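Local structure of alpha-galactosidase (Umbelopsis vinacea, 3A5V) at residues A[287-292]-A[359-364]; A[263-268]-A[291-296]. The protein hydrolyses alpha-galactosidic bonds, releasing terminal galactose, as a tetrameric, N-glycosylated family 27 glycoside hydrolase. All coordinates share one frame; numbering follows the deposited sequence.

Both contacts use helix 288-294, and their centres lie about 12 Å apart. Along the chain, 263-268 comes first, leading from helix 251-263 into strand 268-270 of the barrel; helix 288-294 follows, and 359-364, most of strand 358-362 of the C-terminal beta-sandwich and the two residues after it, comes last. Interaction 2 holds the second half of the helix to the barrel, while interaction 1 joins its first half to the sandwich. The two share Ile291 and Ala292 and meet directly where Leu363 CD1 packs on Val293 CG2 at 3.5 Å. One short helix is thus held by both domains and forms part of the interface between them.

Interaction 1 of 2, residues A[287-292]-A[359-364]; sequences NKEVIA and EVRDLW. With NAG (2-acetamido-2-deoxy-beta-D-glucopyranose), chain D.
Arg361 grips the carboxylate of Glu289 side-on, one nitrogen to each oxygen: NE to OE1 at 2.7 Å and NH2 to OE2 at 2.7 Å. Both bonds are nearly straight, and the two flat groups are almost coplanar, 18° apart. Both oxygens are met on their syn side and lie close to the guanidinium plane. The arginine is extended from CG to NE and the glutamate beyond its CG, and the two chains cross at about a right angle. This paired salt bridge limits rotation of both end groups and would favour the charged carboxylate.

Asn287 uses both ends of its amide. OD1 caps the start of the helix, accepting from Val290 N at 3.2 Å and, in a weak bond, from Glu289 N. With CG anti to the backbone N (chi1 -178°), the amide is carried toward 359-364, where ND2 reaches Leu363 O at 3.0 Å while OD1 turns back to the helix N-H groups; one N-cap side chain thus ties the helix start to the backbone that leaves strand 358-362.

Packing takes over farther along. Val290 CG2 sits over a face of Trp364, 3.5 Å from the centroid of the six-membered ring and almost on its normal, a CH-pi contact. The indole NE1 bonds to Thr259 of helix 251-263, so the tryptophan also touches the barrel. Leu363 CD2 approaches Glu289 OE1 at 3.4 Å, placing a methyl beside the salt bridge. At the far end of the strand, Glu359 N donates to O6 of the glycan sugar NAG. A capped helix start, joined by a bidentate salt bridge and a valine-on-tryptophan contact to a strand and the residues just after it, here forms the interface between the TIM barrel and the C-terminal beta-sandwich.

Interaction 2 of 2, residues A[263-268]-A[291-296]; sequences ALKSPL and IAVNQD
Asn294 and Leu268 meet tip to tip in the tight part of this contact: Leu268 CD1 lies 3.5 Å from Asn294 CG. The amide, with CG anti to its backbone N (chi1 -179°), sends ND2 to Ser266 O at 2.9 Å and also to Ala262 O, while OD1 accepts from Gln295 NE2 at 2.8 Å. This buried amide is therefore bonded at both ends and held in one rotation. Away from the amide, Val293 CG1 makes a lighter contact with Ala263 CA at 4.0 Å.

Bent at chi2 (63°), the Lys265 chain runs past Asn294 O and brings NZ to Val293 O at 2.8 Å; Asp296 N reaches the same oxygen from the opposite face of its plane. Ser300 O and a water also hold NZ. The looser side is the partly exposed Asp296: its OD2 stands 4.6 Å from Lys265 NZ, bridged by that water, and also accepts from Ser298 N.

With positive phi, Lys265 is the C-prime residue of a Schellman motif ending helix 251-263, and its side chain reaches the C-terminal turn of helix 288-294. The contact thus packs two helix ends together beside strand 268-270 of the TIM barrel.

Interaction 1 of 2, residues A[287-292]-A[359-364]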
ATOM      1  N   ASN A 287       9.255 -36.592 -18.552  1.00 13.10           N
ATOM      2  CA  ASN A 287       8.313 -36.711 -19.658  1.00 13.30           C
ATOM      3  C   ASN A 287       8.674 -35.665 -20.707  1.00 13.25           C
ATOM      4  O   ASN A 287       8.445 -34.475 -20.501  1.00 12.54           O
ATOM      5  CB  ASN A 287       6.870 -36.538 -19.144  1.00 12.69           C
ATOM      6  CG  ASN A 287       5.819 -36.701 -20.247  1.00 13.94           C
ATOM      7  OD1 ASN A 287       5.993 -36.205 -21.362  1.00 14.49           O
ATOM      8  ND2 ASN A 287       4.716 -37.385 -19.929  1.00 11.41           N
ATOM      9  N   LYS A 288       9.243 -36.105 -21.827  1.00 13.24           N
ATOM     10  CA  LYS A 288       9.727 -35.178 -22.862  1.00 14.59           C
ATOM     11  C   LYS A 288       8.650 -34.272 -23.430  1.00 13.88           C
ATOM     12  O   LYS A 288       8.952 -33.164 -23.838  1.00 13.97           O
ATOM     13  CB  LYS A 288      10.403 -35.936 -24.032  1.00 14.85           C
ATOM     14  CG  LYS A 288      11.672 -36.704 -23.619  1.00 15.58           C
ATOM     15  CD  LYS A 288      12.204 -37.536 -24.804  1.00 18.49           C
ATOM     16  CE  LYS A 288      13.324 -38.457 -24.364  1.00 22.92           C
ATOM     17  NZ  LYS A 288      13.886 -39.135 -25.593  1.00 28.46           N
ATOM     18  N   GLU A 289       7.407 -34.759 -23.496  1.00 13.96           N
ATOM     19  CA  GLU A 289       6.312 -33.985 -24.088  1.00 14.65           C
ATOM     20  C   GLU A 289       5.913 -32.816 -23.174  1.00 13.86           C
ATOM     21  O   GLU A 289       5.573 -31.747 -23.656  1.00 13.63           O
ATOM     22  CB  GLU A 289       5.105 -34.889 -24.384  1.00 15.02           C
ATOM     23  CG  GLU A 289       5.440 -36.051 -25.356  1.00 15.68           C
ATOM     24  CD  GLU A 289       4.207 -36.728 -25.941  1.00 17.32           C
ATOM     25  OE1 GLU A 289       3.130 -36.101 -26.013  1.00 19.85           O
ATOM     26  OE2 GLU A 289       4.313 -37.907 -26.339  1.00 20.99           O
ATOM     27  N   VAL A 290       5.978 -33.031 -21.862  1.00 13.53           N
ATOM     28  CA  VAL A 290       5.716 -31.956 -20.889  1.00 12.97           C
ATOM     29  C   VAL A 290       6.869 -30.938 -20.889  1.00 12.75           C
ATOM     30  O   VAL A 290       6.636 -29.731 -20.923  1.00 12.66           O
ATOM     31  CB  VAL A 290       5.467 -32.511 -19.473  1.00 12.99           C
ATOM     32  CG1 VAL A 290       5.067 -31.365 -18.504  1.00 11.96           C
ATOM     33  CG2 VAL A 290       4.375 -33.592 -19.499  1.00 12.37           C
ATOM     34  N   ILE A 291       8.113 -31.427 -20.880  1.00 12.13           N
ATOM     35  CA  ILE A 291       9.281 -30.549 -20.995  1.00 11.71           C
ATOM     36  C   ILE A 291       9.197 -29.692 -22.267  1.00 12.08           C
ATOM     37  O   ILE A 291       9.480 -28.502 -22.229  1.00 11.68           O
ATOM     38  CB  ILE A 291      10.616 -31.353 -20.934  1.00 11.95           C
ATOM     39  CG1 ILE A 291      10.778 -32.006 -19.546  1.00 12.00           C
ATOM     40  CG2 ILE A 291      11.842 -30.455 -21.307  1.00 11.34           C
ATOM     41  CD1 ILE A 291      11.828 -33.119 -19.505  1.00 11.86           C
ATOM     42  N   ALA A 292       8.768 -30.300 -23.378  1.00 12.15           N
ATOM     43  CA  ALA A 292       8.603 -29.561 -24.635  1.00 12.30           C
ATOM     44  C   ALA A 292       7.605 -28.398 -24.541  1.00 12.47           C
ATOM     45  O   ALA A 292       7.683 -27.440 -25.312  1.00 12.79           O
ATOM     46  CB  ALA A 292       8.199 -30.531 -25.762  1.00 12.19           C
ATOM     47  N   GLU A 359      -7.789 -32.599 -33.074  1.00 15.20           N
ATOM     48  CA  GLU A 359      -7.216 -33.700 -32.317  1.00 15.50           C
ATOM     49  C   GLU A 359      -6.612 -33.184 -31.014  1.00 14.78           C
ATOM     50  O   GLU A 359      -5.876 -32.192 -31.007  1.00 13.90           O
ATOM     51  CB  GLU A 359      -6.117 -34.429 -33.105  1.00 15.33           C
ATOM     52  CG  GLU A 359      -5.588 -35.644 -32.337  1.00 15.72           C
ATOM     53  CD  GLU A 359      -4.346 -36.308 -32.939  1.00 17.92           C
ATOM     54  OE1 GLU A 359      -3.784 -35.805 -33.928  1.00 19.72           O
ATOM     55  OE2 GLU A 359      -3.926 -37.342 -32.373  1.00 20.73           O
ATOM     56  N   VAL A 360      -6.909 -33.889 -29.926  1.00 15.40           N
ATOM     57  CA  VAL A 360      -6.407 -33.521 -28.602  1.00 15.47           C
ATOM     58  C   VAL A 360      -5.556 -34.666 -28.074  1.00 15.45           C
ATOM     59  O   VAL A 360      -5.986 -35.828 -28.086  1.00 16.32           O
ATOM     60  CB  VAL A 360      -7.568 -33.251 -27.611  1.00 15.53           C
ATOM     61  CG1 VAL A 360      -7.009 -32.856 -26.218  1.00 15.20           C
ATOM     62  CG2 VAL A 360      -8.498 -32.153 -28.161  1.00 15.12           C
ATOM     63  N   ARG A 361      -4.354 -34.331 -27.618  1.00 15.39           N
ATOM     64  CA  ARG A 361      -3.424 -35.323 -27.065  1.00 15.16           C
ATOM     65  C   ARG A 361      -3.253 -35.093 -25.561  1.00 15.14           C
ATOM     66  O   ARG A 361      -3.164 -33.946 -25.106  1.00 14.38           O
ATOM     67  CB  ARG A 361      -2.072 -35.194 -27.764  1.00 15.03           C
ATOM     68  CG  ARG A 361      -1.000 -36.158 -27.273  1.00 16.17           C
ATOM     69  CD  ARG A 361       0.269 -36.022 -28.117  1.00 16.91           C
ATOM     70  NE  ARG A 361       1.292 -37.012 -27.749  1.00 17.79           N
ATOM     71  CZ  ARG A 361       1.325 -38.269 -28.194  1.00 20.86           C
ATOM     72  NH1 ARG A 361       0.367 -38.726 -29.006  1.00 19.41           N
ATOM     73  NH2 ARG A 361       2.304 -39.085 -27.800  1.00 20.34           N
ATOM     74  N   ASP A 362      -3.201 -36.184 -24.805  1.00 14.63           N
ATOM     75  CA  ASP A 362      -2.930 -36.119 -23.372  1.00 14.47           C
ATOM     76  C   ASP A 362      -1.423 -36.287 -23.216  1.00 14.22           C
ATOM     77  O   ASP A 362      -0.877 -37.358 -23.527  1.00 13.39           O
ATOM     78  CB  ASP A 362      -3.704 -37.213 -22.625  1.00 14.10           C
ATOM     79  CG  ASP A 362      -3.557 -37.126 -21.104  1.00 15.46           C
ATOM     80  OD1 ASP A 362      -2.432 -36.859 -20.597  1.00 14.07           O
ATOM     81  OD2 ASP A 362      -4.575 -37.342 -20.406  1.00 14.55           O
ATOM     82  N   LEU A 363      -0.759 -35.227 -22.743  1.00 13.15           N
ATOM     83  CA  LEU A 363       0.710 -35.185 -22.701  1.00 13.92           C
ATOM     84  C   LEU A 363       1.347 -36.032 -21.601  1.00 14.22           C
ATOM     85  O   LEU A 363       2.479 -36.523 -21.759  1.00 14.96           O
ATOM     86  CB  LEU A 363       1.211 -33.736 -22.617  1.00 13.99           C
ATOM     87  CG  LEU A 363       0.831 -32.829 -23.795  1.00 14.34           C
ATOM     88  CD1 LEU A 363       1.639 -31.549 -23.698  1.00 11.96           C
ATOM     89  CD2 LEU A 363       1.061 -33.515 -25.178  1.00 14.19           C
ATOM     90  N   TRP A 364       0.637 -36.197 -20.489  1.00 14.36           N
ATOM     91  CA  TRP A 364       1.104 -37.090 -19.415  1.00 15.33           C
ATOM     92  C   TRP A 364       1.009 -38.553 -19.822  1.00 16.49           C
ATOM     93  O   TRP A 364       1.952 -39.323 -19.609  1.00 16.08           O
ATOM     94  CB  TRP A 364       0.332 -36.853 -18.106  1.00 13.94           C
ATOM     95  CG  TRP A 364       0.812 -35.591 -17.412  1.00 13.57           C
ATOM     96  CD1 TRP A 364       0.081 -34.455 -17.169  1.00 12.38           C
ATOM     97  CD2 TRP A 364       2.136 -35.334 -16.918  1.00 13.14           C
ATOM     98  NE1 TRP A 364       0.862 -33.514 -16.544  1.00 11.50           N
ATOM     99  CE2 TRP A 364       2.127 -34.024 -16.370  1.00 11.20           C
ATOM    100  CE3 TRP A 364       3.322 -36.093 -16.859  1.00 13.30           C
ATOM    101  CZ2 TRP A 364       3.263 -33.438 -15.784  1.00 12.12           C
ATOM    102  CZ3 TRP A 364       4.466 -35.508 -16.275  1.00 13.16           C
ATOM    103  CH2 TRP A 364       4.424 -34.191 -15.745  1.00 13.74           C
TER
HETATM  104  C1  NAG D   1      -9.013 -34.051 -36.590  1.00 21.34           C
HETATM  105  C2  NAG D   1      -9.696 -33.769 -37.941  1.00 23.11           C
HETATM  106  C3  NAG D   1      -8.674 -33.325 -38.991  1.00 24.14           C
HETATM  107  C4  NAG D   1      -7.838 -32.155 -38.469  1.00 23.09           C
HETATM  108  C5  NAG D   1      -7.283 -32.476 -37.069  1.00 20.48           C
HETATM  109  C6  NAG D   1      -6.538 -31.274 -36.483  1.00 18.47           C
HETATM  110  C7  NAG D   1     -11.718 -34.854 -38.765  1.00 27.09           C
HETATM  111  C8  NAG D   1     -12.427 -36.154 -39.035  1.00 27.88           C
HETATM  112  N2  NAG D   1     -10.436 -34.932 -38.411  1.00 25.17           N
HETATM  113  O3  NAG D   1      -9.330 -32.943 -40.182  1.00 26.17           O
HETATM  114  O4  NAG D   1      -6.740 -31.929 -39.334  1.00 27.34           O
HETATM  115  O5  NAG D   1      -8.319 -32.874 -36.202  1.00 19.76           O
HETATM  116  O6  NAG D   1      -5.905 -31.627 -35.277  1.00 18.16           O
HETATM  117  O7  NAG D   1     -12.319 -33.777 -38.898  1.00 28.67           O

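Interaction 2 of 2, residues A[263-268]-A[291-296]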
ATOM      1  N   ALA A 263       4.075 -25.104 -17.725  1.00  9.44           N
ATOM      2  CA  ALA A 263       3.214 -24.333 -18.656  1.00  9.87           C
ATOM      3  C   ALA A 263       3.259 -22.815 -18.465  1.00  9.63           C
ATOM      4  O   ALA A 263       2.932 -22.066 -19.382  1.00  9.84           O
ATOM      5  CB  ALA A 263       1.737 -24.846 -18.576  1.00  9.16           C
ATOM      6  N   LEU A 264       3.639 -22.362 -17.273  1.00  9.63           N
ATOM      7  CA  LEU A 264       3.818 -20.942 -17.024  1.00  9.79           C
ATOM      8  C   LEU A 264       5.244 -20.462 -17.344  1.00  9.80           C
ATOM      9  O   LEU A 264       5.577 -19.298 -17.103  1.00  9.76           O
ATOM     10  CB  LEU A 264       3.376 -20.552 -15.584  1.00  9.41           C
ATOM     11  CG  LEU A 264       1.892 -20.112 -15.492  1.00  9.93           C
ATOM     12  CD1 LEU A 264       0.911 -21.157 -16.109  1.00  9.67           C
ATOM     13  CD2 LEU A 264       1.478 -19.830 -14.020  1.00 10.24           C
ATOM     14  N   LYS A 265       6.039 -21.352 -17.949  1.00  9.91           N
ATOM     15  CA  LYS A 265       7.412 -21.054 -18.373  1.00 10.26           C
ATOM     16  C   LYS A 265       8.279 -20.608 -17.188  1.00  9.99           C
ATOM     17  O   LYS A 265       9.097 -19.694 -17.308  1.00 10.25           O
ATOM     18  CB  LYS A 265       7.440 -20.034 -19.532  1.00 10.88           C
ATOM     19  CG  LYS A 265       7.495 -20.644 -20.970  1.00 12.97           C
ATOM     20  CD  LYS A 265       6.278 -21.485 -21.350  1.00 13.11           C
ATOM     21  CE  LYS A 265       6.260 -21.738 -22.864  1.00 13.04           C
ATOM     22  NZ  LYS A 265       5.090 -22.548 -23.308  1.00 11.33           N
ATOM     23  N   SER A 266       8.074 -21.235 -16.028  1.00 10.06           N
ATOM     24  CA  SER A 266       9.024 -21.088 -14.916  1.00  9.70           C
ATOM     25  C   SER A 266      10.324 -21.819 -15.287  1.00 10.50           C
ATOM     26  O   SER A 266      10.283 -22.861 -15.981  1.00 10.67           O
ATOM     27  CB  SER A 266       8.456 -21.704 -13.630  1.00  9.77           C
ATOM     28  OG  SER A 266       9.360 -21.569 -12.527  1.00 10.13           O
ATOM     29  N   PRO A 267      11.473 -21.306 -14.806  1.00 10.72           N
ATOM     30  CA  PRO A 267      12.621 -22.208 -14.700  1.00 10.65           C
ATOM     31  C   PRO A 267      12.174 -23.504 -14.022  1.00 10.84           C
ATOM     32  O   PRO A 267      11.314 -23.473 -13.105  1.00 10.73           O
ATOM     33  CB  PRO A 267      13.576 -21.461 -13.760  1.00 11.09           C
ATOM     34  CG  PRO A 267      13.261 -20.011 -13.940  1.00 10.09           C
ATOM     35  CD  PRO A 267      11.783 -19.938 -14.336  1.00 10.77           C
ATOM     36  N   LEU A 268      12.754 -24.631 -14.458  1.00 10.53           N
ATOM     37  CA  LEU A 268      12.480 -25.932 -13.844  1.00 10.88           C
ATOM     38  C   LEU A 268      13.757 -26.414 -13.158  1.00 11.88           C
ATOM     39  O   LEU A 268      14.592 -27.129 -13.763  1.00 10.75           O
ATOM     40  CB  LEU A 268      12.003 -26.950 -14.881  1.00 10.96           C
ATOM     41  CG  LEU A 268      10.727 -26.574 -15.675  1.00 11.99           C
ATOM     42  CD1 LEU A 268      10.428 -27.628 -16.752  1.00 10.58           C
ATOM     43  CD2 LEU A 268       9.496 -26.331 -14.771  1.00 11.67           C
ATOM     44  N   ILE A 291       8.113 -31.427 -20.880  1.00 12.13           N
ATOM     45  CA  ILE A 291       9.281 -30.549 -20.995  1.00 11.71           C
ATOM     46  C   ILE A 291       9.197 -29.692 -22.267  1.00 12.08           C
ATOM     47  O   ILE A 291       9.480 -28.502 -22.229  1.00 11.68           O
ATOM     48  CB  ILE A 291      10.616 -31.353 -20.934  1.00 11.95           C
ATOM     49  CG1 ILE A 291      10.778 -32.006 -19.546  1.00 12.00           C
ATOM     50  CG2 ILE A 291      11.842 -30.455 -21.307  1.00 11.34           C
ATOM     51  CD1 ILE A 291      11.828 -33.119 -19.505  1.00 11.86           C
ATOM     52  N   ALA A 292       8.768 -30.300 -23.378  1.00 12.15           N
ATOM     53  CA  ALA A 292       8.603 -29.561 -24.635  1.00 12.30           C
ATOM     54  C   ALA A 292       7.605 -28.398 -24.541  1.00 12.47           C
ATOM     55  O   ALA A 292       7.683 -27.440 -25.312  1.00 12.79           O
ATOM     56  CB  ALA A 292       8.199 -30.531 -25.762  1.00 12.19           C
ATOM     57  N   VAL A 293       6.647 -28.485 -23.614  1.00 12.26           N
ATOM     58  CA  VAL A 293       5.740 -27.341 -23.393  1.00 11.46           C
ATOM     59  C   VAL A 293       6.505 -26.173 -22.760  1.00 11.74           C
ATOM     60  O   VAL A 293       6.392 -25.029 -23.210  1.00 11.74           O
ATOM     61  CB  VAL A 293       4.510 -27.733 -22.506  1.00 11.63           C
ATOM     62  CG1 VAL A 293       3.756 -26.468 -22.015  1.00 10.68           C
ATOM     63  CG2 VAL A 293       3.581 -28.674 -23.274  1.00 10.49           C
ATOM     64  N   ASN A 294       7.282 -26.470 -21.715  1.00 11.71           N
ATOM     65  CA  ASN A 294       8.104 -25.462 -21.033  1.00 11.92           C
ATOM     66  C   ASN A 294       9.123 -24.837 -21.992  1.00 11.88           C
ATOM     67  O   ASN A 294       9.371 -23.626 -21.966  1.00 11.11           O
ATOM     68  CB  ASN A 294       8.807 -26.098 -19.807  1.00 11.19           C
ATOM     69  CG  ASN A 294       9.677 -25.091 -19.020  1.00 12.48           C
ATOM     70  OD1 ASN A 294      10.900 -25.090 -19.142  1.00 11.07           O
ATOM     71  ND2 ASN A 294       9.037 -24.246 -18.200  1.00 11.74           N
ATOM     72  N   GLN A 295       9.660 -25.673 -22.876  1.00 12.30           N
ATOM     73  CA  GLN A 295      10.740 -25.274 -23.785  1.00 12.70           C
ATOM     74  C   GLN A 295      10.211 -24.831 -25.152  1.00 13.45           C
ATOM     75  O   GLN A 295      10.988 -24.641 -26.093  1.00 12.64           O
ATOM     76  CB  GLN A 295      11.724 -26.447 -23.940  1.00 13.29           C
ATOM     77  CG  GLN A 295      12.409 -26.807 -22.612  1.00 12.68           C
ATOM     78  CD  GLN A 295      13.329 -25.695 -22.116  1.00 15.08           C
ATOM     79  OE1 GLN A 295      14.331 -25.379 -22.767  1.00 12.28           O
ATOM     80  NE2 GLN A 295      12.986 -25.081 -20.967  1.00 12.82           N
ATOM     81  N   ASP A 296       8.895 -24.662 -25.255  1.00 12.62           N
ATOM     82  CA  ASP A 296       8.259 -24.295 -26.534  1.00 13.46           C
ATOM     83  C   ASP A 296       8.785 -22.999 -27.169  1.00 13.85           C
ATOM     84  O   ASP A 296       8.950 -21.978 -26.490  1.00 14.08           O
ATOM     85  CB  ASP A 296       6.734 -24.207 -26.377  1.00 13.12           C
ATOM     86  CG  ASP A 296       6.047 -23.849 -27.676  1.00 14.17           C
ATOM     87  OD1 ASP A 296       5.878 -24.745 -28.529  1.00 14.89           O
ATOM     88  OD2 ASP A 296       5.707 -22.659 -27.857  1.00 13.09           O
TER
HETATM   89  O   HOH W   1       4.689 -21.298 -25.822  1.00 12.64           O